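PDB 5NMP: isatin hydrolase from Ralstonia solanacearum, which hydrolyses isatin to isatinate, opening the five-membered lactam ring with the help of a bound manganese ion. Local coordinates for residues F51-I56 with Y67-S72; R151-L156 with G195-N200. One frame throughout, in Å; residues are numbered along the deposited sequence.

Interaction 1: residues F51-I56 with Y67-S72; sequences FKIERI and YWNNFS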
ATOM      1  N   PHE A  51     -17.617  -4.004   0.504  1.00 59.83           N
ATOM      2  CA  PHE A  51     -16.781  -3.714   1.661  1.00 47.87           C
ATOM      3  C   PHE A  51     -17.621  -3.676   2.935  1.00 50.98           C
ATOM      4  O   PHE A  51     -18.550  -2.880   3.049  1.00 54.89           O
ATOM      5  CB  PHE A  51     -16.039  -2.390   1.470  1.00 52.44           C
ATOM      6  CG  PHE A  51     -15.068  -2.074   2.575  1.00 55.07           C
ATOM      7  CD1 PHE A  51     -15.432  -1.243   3.624  1.00 55.66           C
ATOM      8  CD2 PHE A  51     -13.791  -2.613   2.566  1.00 54.37           C
ATOM      9  CE1 PHE A  51     -14.538  -0.957   4.642  1.00 56.54           C
ATOM     10  CE2 PHE A  51     -12.892  -2.330   3.582  1.00 51.99           C
ATOM     11  CZ  PHE A  51     -13.267  -1.502   4.619  1.00 52.03           C
ATOM     12  N   LYS A  52     -17.296  -4.546   3.888  1.00 55.59           N
ATOM     13  CA  LYS A  52     -17.976  -4.555   5.182  1.00 56.38           C
ATOM     14  C   LYS A  52     -16.980  -4.340   6.312  1.00 58.59           C
ATOM     15  O   LYS A  52     -15.888  -4.906   6.305  1.00 60.49           O
ATOM     16  CB  LYS A  52     -18.729  -5.870   5.404  1.00 59.24           C
ATOM     17  CG  LYS A  52     -19.846  -6.148   4.413  1.00 65.26           C
ATOM     18  CD  LYS A  52     -20.724  -7.293   4.899  1.00 73.24           C
ATOM     19  CE  LYS A  52     -21.721  -7.734   3.838  1.00 82.44           C
ATOM     20  NZ  LYS A  52     -21.061  -8.458   2.712  1.00 86.51           N
ATOM     21  N   ILE A  53     -17.360  -3.523   7.288  1.00 59.65           N
ATOM     22  CA  ILE A  53     -16.480  -3.243   8.413  1.00 52.94           C
ATOM     23  C   ILE A  53     -17.242  -3.330   9.735  1.00 55.87           C
ATOM     24  O   ILE A  53     -18.351  -2.812   9.868  1.00 55.19           O
ATOM     25  CB  ILE A  53     -15.805  -1.856   8.264  1.00 56.12           C
ATOM     26  CG1 ILE A  53     -14.741  -1.649   9.342  1.00 55.77           C
ATOM     27  CG2 ILE A  53     -16.834  -0.729   8.266  1.00 51.80           C
ATOM     28  CD1 ILE A  53     -13.902  -0.408   9.130  1.00 54.30           C
ATOM     29  N   GLU A  54     -16.648  -4.017  10.705  1.00 57.31           N
ATOM     30  CA  GLU A  54     -17.270  -4.181  12.011  1.00 64.42           C
ATOM     31  C   GLU A  54     -16.294  -3.833  13.132  1.00 63.37           C
ATOM     32  O   GLU A  54     -15.152  -4.295  13.155  1.00 61.27           O
ATOM     33  CB  GLU A  54     -17.796  -5.607  12.182  1.00 74.90           C
ATOM     34  CG  GLU A  54     -16.801  -6.686  11.806  1.00 91.05           C
ATOM     35  CD  GLU A  54     -17.373  -8.080  11.965  1.00109.13           C
ATOM     36  OE1 GLU A  54     -18.426  -8.215  12.624  1.00115.14           O
ATOM     37  OE2 GLU A  54     -16.776  -9.037  11.428  1.00115.74           O
ATOM     38  N   ARG A  55     -16.763  -3.005  14.058  1.00 61.89           N
ATOM     39  CA  ARG A  55     -15.942  -2.519  15.155  1.00 59.58           C
ATOM     40  C   ARG A  55     -15.668  -3.620  16.181  1.00 60.25           C
ATOM     41  O   ARG A  55     -16.564  -4.391  16.536  1.00 58.17           O
ATOM     42  CB  ARG A  55     -16.628  -1.323  15.818  1.00 62.65           C
ATOM     43  CG  ARG A  55     -15.800  -0.617  16.867  1.00 68.26           C
ATOM     44  CD  ARG A  55     -16.616   0.455  17.570  1.00 73.81           C
ATOM     45  NE  ARG A  55     -16.857   1.621  16.724  1.00 77.46           N
ATOM     46  CZ  ARG A  55     -17.490   2.717  17.132  1.00 80.07           C
ATOM     47  NH1 ARG A  55     -17.950   2.796  18.372  1.00 81.02           N
ATOM     48  NH2 ARG A  55     -17.665   3.735  16.299  1.00 78.96           N
ATOM     49  N   ILE A  56     -14.425  -3.696  16.646  1.00 57.61           N
ATOM     50  CA  ILE A  56     -14.054  -4.651  17.686  1.00 61.62           C
ATOM     51  C   ILE A  56     -14.163  -4.005  19.067  1.00 62.79           C
ATOM     52  O   ILE A  56     -14.736  -4.579  19.994  1.00 65.05           O
ATOM     53  CB  ILE A  56     -12.621  -5.191  17.490  1.00 60.91           C
ATOM     54  CG1 ILE A  56     -12.413  -5.678  16.056  1.00 59.36           C
ATOM     55  CG2 ILE A  56     -12.330  -6.309  18.477  1.00 57.91           C
ATOM     56  CD1 ILE A  56     -11.018  -6.206  15.792  1.00 55.61           C
ATOM     57  N   TYR A  67      -8.814   1.072  20.041  1.00 59.75           N
ATOM     58  CA  TYR A  67      -9.892   1.056  19.059  1.00 56.29           C
ATOM     59  C   TYR A  67      -9.393   0.418  17.770  1.00 54.70           C
ATOM     60  O   TYR A  67      -8.318   0.766  17.289  1.00 60.95           O
ATOM     61  CB  TYR A  67     -10.401   2.477  18.799  1.00 57.46           C
ATOM     62  CG  TYR A  67     -11.010   2.690  17.429  1.00 57.96           C
ATOM     63  CD1 TYR A  67     -12.233   2.121  17.090  1.00 55.08           C
ATOM     64  CD2 TYR A  67     -10.369   3.476  16.478  1.00 54.45           C
ATOM     65  CE1 TYR A  67     -12.792   2.317  15.841  1.00 52.41           C
ATOM     66  CE2 TYR A  67     -10.921   3.680  15.229  1.00 51.14           C
ATOM     67  CZ  TYR A  67     -12.134   3.096  14.914  1.00 52.85           C
ATOM     68  OH  TYR A  67     -12.692   3.293  13.671  1.00 51.58           O
ATOM     69  N   TRP A  68     -10.164  -0.521  17.226  1.00 51.30           N
ATOM     70  CA  TRP A  68      -9.796  -1.201  15.978  1.00 50.47           C
ATOM     71  C   TRP A  68     -10.964  -1.980  15.370  1.00 52.43           C
ATOM     72  O   TRP A  68     -11.947  -2.280  16.050  1.00 52.41           O
ATOM     73  CB  TRP A  68      -8.598  -2.142  16.191  1.00 50.10           C
ATOM     74  CG  TRP A  68      -8.757  -3.171  17.284  1.00 54.46           C
ATOM     75  CD1 TRP A  68      -9.711  -3.201  18.261  1.00 54.45           C
ATOM     76  CD2 TRP A  68      -7.926  -4.319  17.504  1.00 58.27           C
ATOM     77  NE1 TRP A  68      -9.525  -4.292  19.074  1.00 57.11           N
ATOM     78  CE2 TRP A  68      -8.437  -4.995  18.630  1.00 57.78           C
ATOM     79  CE3 TRP A  68      -6.802  -4.840  16.857  1.00 59.09           C
ATOM     80  CZ2 TRP A  68      -7.863  -6.164  19.122  1.00 56.77           C
ATOM     81  CZ3 TRP A  68      -6.232  -6.002  17.350  1.00 58.81           C
ATOM     82  CH2 TRP A  68      -6.764  -6.650  18.471  1.00 57.78           C
ATOM     83  N   ASN A  69     -10.839  -2.307  14.086  1.00 55.99           N
ATOM     84  CA  ASN A  69     -11.915  -2.954  13.335  1.00 53.55           C
ATOM     85  C   ASN A  69     -11.498  -4.262  12.668  1.00 56.16           C
ATOM     86  O   ASN A  69     -10.311  -4.518  12.466  1.00 56.66           O
ATOM     87  CB  ASN A  69     -12.452  -2.010  12.249  1.00 51.43           C
ATOM     88  CG  ASN A  69     -12.888  -0.663  12.798  1.00 58.04           C
ATOM     89  OD1 ASN A  69     -14.024  -0.499  13.243  1.00 62.81           O
ATOM     90  ND2 ASN A  69     -11.991   0.313  12.750  1.00 58.90           N
ATOM     91  N   ASN A  70     -12.491  -5.081  12.334  1.00 56.86           N
ATOM     92  CA  ASN A  70     -12.330  -6.156  11.357  1.00 55.49           C
ATOM     93  C   ASN A  70     -12.999  -5.727  10.057  1.00 56.94           C
ATOM     94  O   ASN A  70     -13.979  -4.984  10.087  1.00 59.56           O
ATOM     95  CB  ASN A  70     -12.946  -7.463  11.854  1.00 47.18           C
ATOM     96  CG  ASN A  70     -12.146  -8.108  12.961  1.00 55.34           C
ATOM     97  OD1 ASN A  70     -10.916  -8.071  12.959  1.00 57.09           O
ATOM     98  ND2 ASN A  70     -12.843  -8.713  13.914  1.00 53.64           N
ATOM     99  N   PHE A  71     -12.484  -6.180   8.917  1.00 56.14           N
ATOM    100  CA  PHE A  71     -13.141  -5.867   7.650  1.00 54.90           C
ATOM    101  C   PHE A  71     -13.099  -7.022   6.657  1.00 58.10           C
ATOM    102  O   PHE A  71     -12.303  -7.954   6.788  1.00 58.07           O
ATOM    103  CB  PHE A  71     -12.531  -4.609   7.013  1.00 52.59           C
ATOM    104  CG  PHE A  71     -11.124  -4.789   6.505  1.00 54.37           C
ATOM    105  CD1 PHE A  71     -10.885  -5.045   5.161  1.00 55.60           C
ATOM    106  CD2 PHE A  71     -10.039  -4.676   7.362  1.00 53.52           C
ATOM    107  CE1 PHE A  71      -9.593  -5.199   4.686  1.00 55.26           C
ATOM    108  CE2 PHE A  71      -8.743  -4.828   6.894  1.00 54.52           C
ATOM    109  CZ  PHE A  71      -8.521  -5.091   5.554  1.00 55.91           C
ATOM    110  N   SER A  72     -13.983  -6.952   5.670  1.00 57.21           N
ATOM    111  CA  SER A  72     -14.034  -7.941   4.608  1.00 57.74           C
ATOM    112  C   SER A  72     -14.376  -7.263   3.289  1.00 57.18           C
ATOM    113  O   SER A  72     -15.155  -6.311   3.253  1.00 57.91           O
ATOM    114  CB  SER A  72     -15.054  -9.034   4.930  1.00 59.85           C
ATOM    115  OG  SER A  72     -16.336  -8.487   5.174  1.00 63.69           O
TER
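Lys52 and Ser72 form one of two hydrogen-bonded pairs that these segments contribute to the antiparallel beta hairpin of strands 52-60 and 66-74. Lys52 N gives its hydrogen to Ser72 O at 2.8 Å, and Ser72 N returns a bond to Lys52 O at 2.9 Å. Two residues on, Glu54 and Asn70 repeat this exchange, and between the two pairs Ile53 faces Phe71 without hydrogen bonds. A fifth backbone bond, from Ile56 N to Trp68 O at 2.9 Å, comes where the chain turns a corner.

Several side-chain amide atoms have partners as well. Asn69 ND2 sends an almost straight bond (176°), in its own amide plane, to Tyr67 OH at 3.2 Å; that hydroxyl is also bonded to Gly252 O of the second subunit. Asn70 OD1 takes the backbone N-H of Gln49 of the second subunit, and residues 70-72 pair with a strand of that chain, so the sheet continues across the dimer interface.

Apolar contacts fill in both ends. The rings of Phe51 and Phe71 are nearly parallel but slid apart, and Phe51 CE2 lies 3.7 Å from Phe71 CD1. Ile56 lies against Trp68, its CD1 set anti to CA (chi2 179°). Ile56 CD1 makes a CH-pi contact over the five-membered ring of Trp68, 3.9 Å from the centroid, and touches Asn70 OD1 at 3.4 Å.

Interaction 2: residues R151-L156 with G195-N200; sequences RTDWSL and GVETIN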
ATOM      1  N   ARG A 151      -7.596   9.931 -17.530  1.00 48.74           N
ATOM      2  CA  ARG A 151      -8.435  10.861 -16.775  1.00 50.18           C
ATOM      3  C   ARG A 151      -9.772  11.120 -17.463  1.00 53.07           C
ATOM      4  O   ARG A 151      -9.814  11.550 -18.616  1.00 56.29           O
ATOM      5  CB  ARG A 151      -7.721  12.193 -16.557  1.00 48.53           C
ATOM      6  CG  ARG A 151      -8.596  13.195 -15.835  1.00 46.30           C
ATOM      7  CD  ARG A 151      -8.029  14.595 -15.846  1.00 48.42           C
ATOM      8  NE  ARG A 151      -9.012  15.540 -15.327  1.00 53.04           N
ATOM      9  CZ  ARG A 151      -8.952  16.855 -15.494  1.00 58.88           C
ATOM     10  NH1 ARG A 151      -7.948  17.397 -16.172  1.00 63.59           N
ATOM     11  NH2 ARG A 151      -9.902  17.629 -14.986  1.00 56.74           N
ATOM     12  N   THR A 152     -10.862  10.876 -16.740  1.00 51.76           N
ATOM     13  CA  THR A 152     -12.203  11.025 -17.291  1.00 50.32           C
ATOM     14  C   THR A 152     -13.137  11.808 -16.370  1.00 49.29           C
ATOM     15  O   THR A 152     -14.290  12.053 -16.722  1.00 53.04           O
ATOM     16  CB  THR A 152     -12.842   9.655 -17.563  1.00 52.38           C
ATOM     17  OG1 THR A 152     -12.842   8.888 -16.353  1.00 52.43           O
ATOM     18  CG2 THR A 152     -12.068   8.901 -18.638  1.00 50.32           C
ATOM     19  N   ASP A 153     -12.635  12.185 -15.195  1.00 48.47           N
ATOM     20  CA  ASP A 153     -13.433  12.829 -14.144  1.00 49.75           C
ATOM     21  C   ASP A 153     -14.600  11.953 -13.682  1.00 47.34           C
ATOM     22  O   ASP A 153     -15.548  12.438 -13.067  1.00 50.10           O
ATOM     23  CB  ASP A 153     -13.959  14.195 -14.609  1.00 54.10           C
ATOM     24  CG  ASP A 153     -12.947  15.310 -14.411  1.00 59.78           C
ATOM     25  OD1 ASP A 153     -11.769  15.007 -14.118  1.00 58.28           O
ATOM     26  OD2 ASP A 153     -13.328  16.492 -14.556  1.00 65.62           O
ATOM     27  N   TRP A 154     -14.511  10.658 -13.963  1.00 46.42           N
ATOM     28  CA  TRP A 154     -15.553   9.708 -13.587  1.00 45.36           C
ATOM     29  C   TRP A 154     -15.635   9.529 -12.072  1.00 47.82           C
ATOM     30  O   TRP A 154     -16.678   9.148 -11.538  1.00 50.36           O
ATOM     31  CB  TRP A 154     -15.300   8.356 -14.257  1.00 43.07           C
ATOM     32  CG  TRP A 154     -16.501   7.474 -14.309  1.00 43.45           C
ATOM     33  CD1 TRP A 154     -16.883   6.550 -13.379  1.00 44.44           C
ATOM     34  CD2 TRP A 154     -17.483   7.427 -15.349  1.00 46.03           C
ATOM     35  NE1 TRP A 154     -18.045   5.931 -13.778  1.00 44.07           N
ATOM     36  CE2 TRP A 154     -18.433   6.451 -14.985  1.00 53.29           C
ATOM     37  CE3 TRP A 154     -17.650   8.115 -16.555  1.00 44.48           C
ATOM     38  CZ2 TRP A 154     -19.536   6.147 -15.784  1.00 54.74           C
ATOM     39  CZ3 TRP A 154     -18.745   7.811 -17.347  1.00 50.57           C
ATOM     40  CH2 TRP A 154     -19.674   6.835 -16.958  1.00 53.94           C
ATOM     41  N   SER A 155     -14.532   9.811 -11.387  1.00 47.41           N
ATOM     42  CA  SER A 155     -14.455   9.665  -9.936  1.00 44.89           C
ATOM     43  C   SER A 155     -15.439  10.567  -9.192  1.00 49.13           C
ATOM     44  O   SER A 155     -15.730  10.340  -8.018  1.00 52.30           O
ATOM     45  CB  SER A 155     -13.031   9.955  -9.455  1.00 40.93           C
ATOM     46  OG  SER A 155     -12.611  11.245  -9.869  1.00 39.79           O
ATOM     47  N   LEU A 156     -15.950  11.588  -9.873  1.00 46.75           N
ATOM     48  CA  LEU A 156     -16.898  12.510  -9.258  1.00 48.67           C
ATOM     49  C   LEU A 156     -18.282  11.880  -9.096  1.00 49.56           C
ATOM     50  O   LEU A 156     -19.159  12.443  -8.440  1.00 52.33           O
ATOM     51  CB  LEU A 156     -17.000  13.796 -10.082  1.00 54.45           C
ATOM     52  CG  LEU A 156     -15.715  14.615 -10.247  1.00 59.29           C
ATOM     53  CD1 LEU A 156     -15.967  15.837 -11.123  1.00 40.96           C
ATOM     54  CD2 LEU A 156     -15.153  15.024  -8.891  1.00 40.76           C
ATOM     55  N   GLY A 195      -4.352   2.820 -16.146  1.00 48.75           N
ATOM     56  CA  GLY A 195      -5.076   3.234 -14.950  1.00 48.09           C
ATOM     57  C   GLY A 195      -6.311   4.065 -15.251  1.00 50.65           C
ATOM     58  O   GLY A 195      -6.273   4.971 -16.084  1.00 52.85           O
ATOM     59  N   VAL A 196      -7.412   3.763 -14.569  1.00 50.53           N
ATOM     60  CA  VAL A 196      -8.685   4.428 -14.843  1.00 48.39           C
ATOM     61  C   VAL A 196      -9.379   4.942 -13.575  1.00 48.74           C
ATOM     62  O   VAL A 196      -8.963   4.638 -12.459  1.00 53.91           O
ATOM     63  CB  VAL A 196      -9.649   3.482 -15.587  1.00 46.82           C
ATOM     64  CG1 VAL A 196      -9.064   3.077 -16.929  1.00 41.18           C
ATOM     65  CG2 VAL A 196      -9.946   2.252 -14.740  1.00 42.78           C
ATOM     66  N   GLU A 197     -10.441   5.722 -13.758  1.00 47.49           N
ATOM     67  CA  GLU A 197     -11.251   6.201 -12.640  1.00 46.69           C
ATOM     68  C   GLU A 197     -12.516   5.362 -12.483  1.00 49.97           C
ATOM     69  O   GLU A 197     -13.246   5.494 -11.501  1.00 51.44           O
ATOM     70  CB  GLU A 197     -11.634   7.668 -12.833  1.00 47.97           C
ATOM     71  CG  GLU A 197     -10.464   8.603 -13.073  1.00 53.56           C
ATOM     72  CD  GLU A 197     -10.884  10.062 -13.113  1.00 57.36           C
ATOM     73  OE1 GLU A 197     -10.286  10.830 -13.892  1.00 60.35           O
ATOM     74  OE2 GLU A 197     -11.808  10.442 -12.362  1.00 57.19           O
ATOM     75  N   THR A 198     -12.773   4.504 -13.464  1.00 45.18           N
ATOM     76  CA  THR A 198     -13.957   3.657 -13.453  1.00 45.65           C
ATOM     77  C   THR A 198     -13.693   2.336 -12.738  1.00 46.32           C
ATOM     78  O   THR A 198     -12.577   2.070 -12.297  1.00 50.80           O
ATOM     79  CB  THR A 198     -14.451   3.363 -14.885  1.00 54.17           C
ATOM     80  OG1 THR A 198     -13.351   2.918 -15.688  1.00 46.53           O
ATOM     81  CG2 THR A 198     -15.051   4.606 -15.513  1.00 45.23           C
ATOM     82  N   ILE A 199     -14.733   1.513 -12.633  1.00 52.78           N
ATOM     83  CA  ILE A 199     -14.637   0.205 -11.996  1.00 56.55           C
ATOM     84  C   ILE A 199     -14.118  -0.839 -12.992  1.00 65.63           C
ATOM     85  O   ILE A 199     -14.000  -2.020 -12.671  1.00 79.40           O
ATOM     86  CB  ILE A 199     -16.011  -0.236 -11.428  1.00 66.31           C
ATOM     87  CG1 ILE A 199     -15.863  -1.339 -10.376  1.00 66.70           C
ATOM     88  CG2 ILE A 199     -16.927  -0.693 -12.551  1.00 73.24           C
ATOM     89  CD1 ILE A 199     -15.011  -0.966  -9.197  1.00 67.66           C
ATOM     90  N   ASN A 200     -13.799  -0.396 -14.203  1.00 61.38           N
ATOM     91  CA  ASN A 200     -13.291  -1.293 -15.239  1.00 56.51           C
ATOM     92  C   ASN A 200     -12.274  -0.576 -16.129  1.00 52.36           C
ATOM     93  O   ASN A 200     -12.509   0.557 -16.545  1.00 54.37           O
ATOM     94  CB  ASN A 200     -14.454  -1.838 -16.077  1.00 58.09           C
ATOM     95  CG  ASN A 200     -14.060  -3.030 -16.940  1.00 62.24           C
ATOM     96  OD1 ASN A 200     -12.877  -3.294 -17.163  1.00 64.46           O
ATOM     97  ND2 ASN A 200     -15.060  -3.749 -17.442  1.00 60.21           N
TER
HETATM   98  O   HOH W   1     -10.767   7.008 -16.224  1.00 54.08           O
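The backbone from Thr152 to Ser155 curls round the carboxylate of Glu197, passing through a left-handed conformation at Asp153 (phi 60°) into a 3-10 segment that starts at Trp154, while 195-200 has no regular structure. Glu197 reaches into this turn with CD anti to CA (chi2 -174°), and four bonds grip its two oxygens. OE1 accepts from Thr152 N at 2.9 Å and Asp153 N at 3.0 Å, both well above the carboxylate plane and on the same face. OE2 is met on its anti side by Ser155 N at 3.0 Å and Ser155 OG at 2.7 Å, from opposite faces, which should hold the group against rotation. These donors probably favour a charged carboxylate, although Asp153 OD1 stands 4.4 Å from Glu197 OE1; that aspartate is itself in a salt bridge with Arg151 NE. A water links Thr152 OG1 to Glu197 N. Beside the carboxylate site, Thr198 lays CG2 over one face of the Trp154 indole, 3.4 Å from the centroid of the five-membered ring, and its OG1 bonds Asn200 O at 2.6 Å.

The two loops follow the parallel neighbours 147-151 and 193-195 of the central sheet, so Glu197 ties together adjacent strand ends. Thr152 and Trp154 rest on Val119 of helix 116-119, and Trp154 NE1 is bonded to Phe164 O in helix 161-165.

Overall arrangement
Interaction 1 comes first along the chain and closes before interaction 2 opens; their centres lie about 27 Å apart and their nearest atoms about 10 Å, without touching. All four segments belong to the putative cyclase region, yet they sit in different parts of the fold. The hairpin of 51-56 and 67-72 is peripheral and joins the second subunit, where Trp68 meets His76 of that subunit edge to face. The loops 151-156 and 195-200 sit about 9 Å from the centre of the chain, beyond two strands of the mixed sheet. Manganese, held by His76, His80 and Asp82, relates the two: the side chain of Thr198 is about 10 Å from it, while the hairpin reaches a metal ligand of the partner.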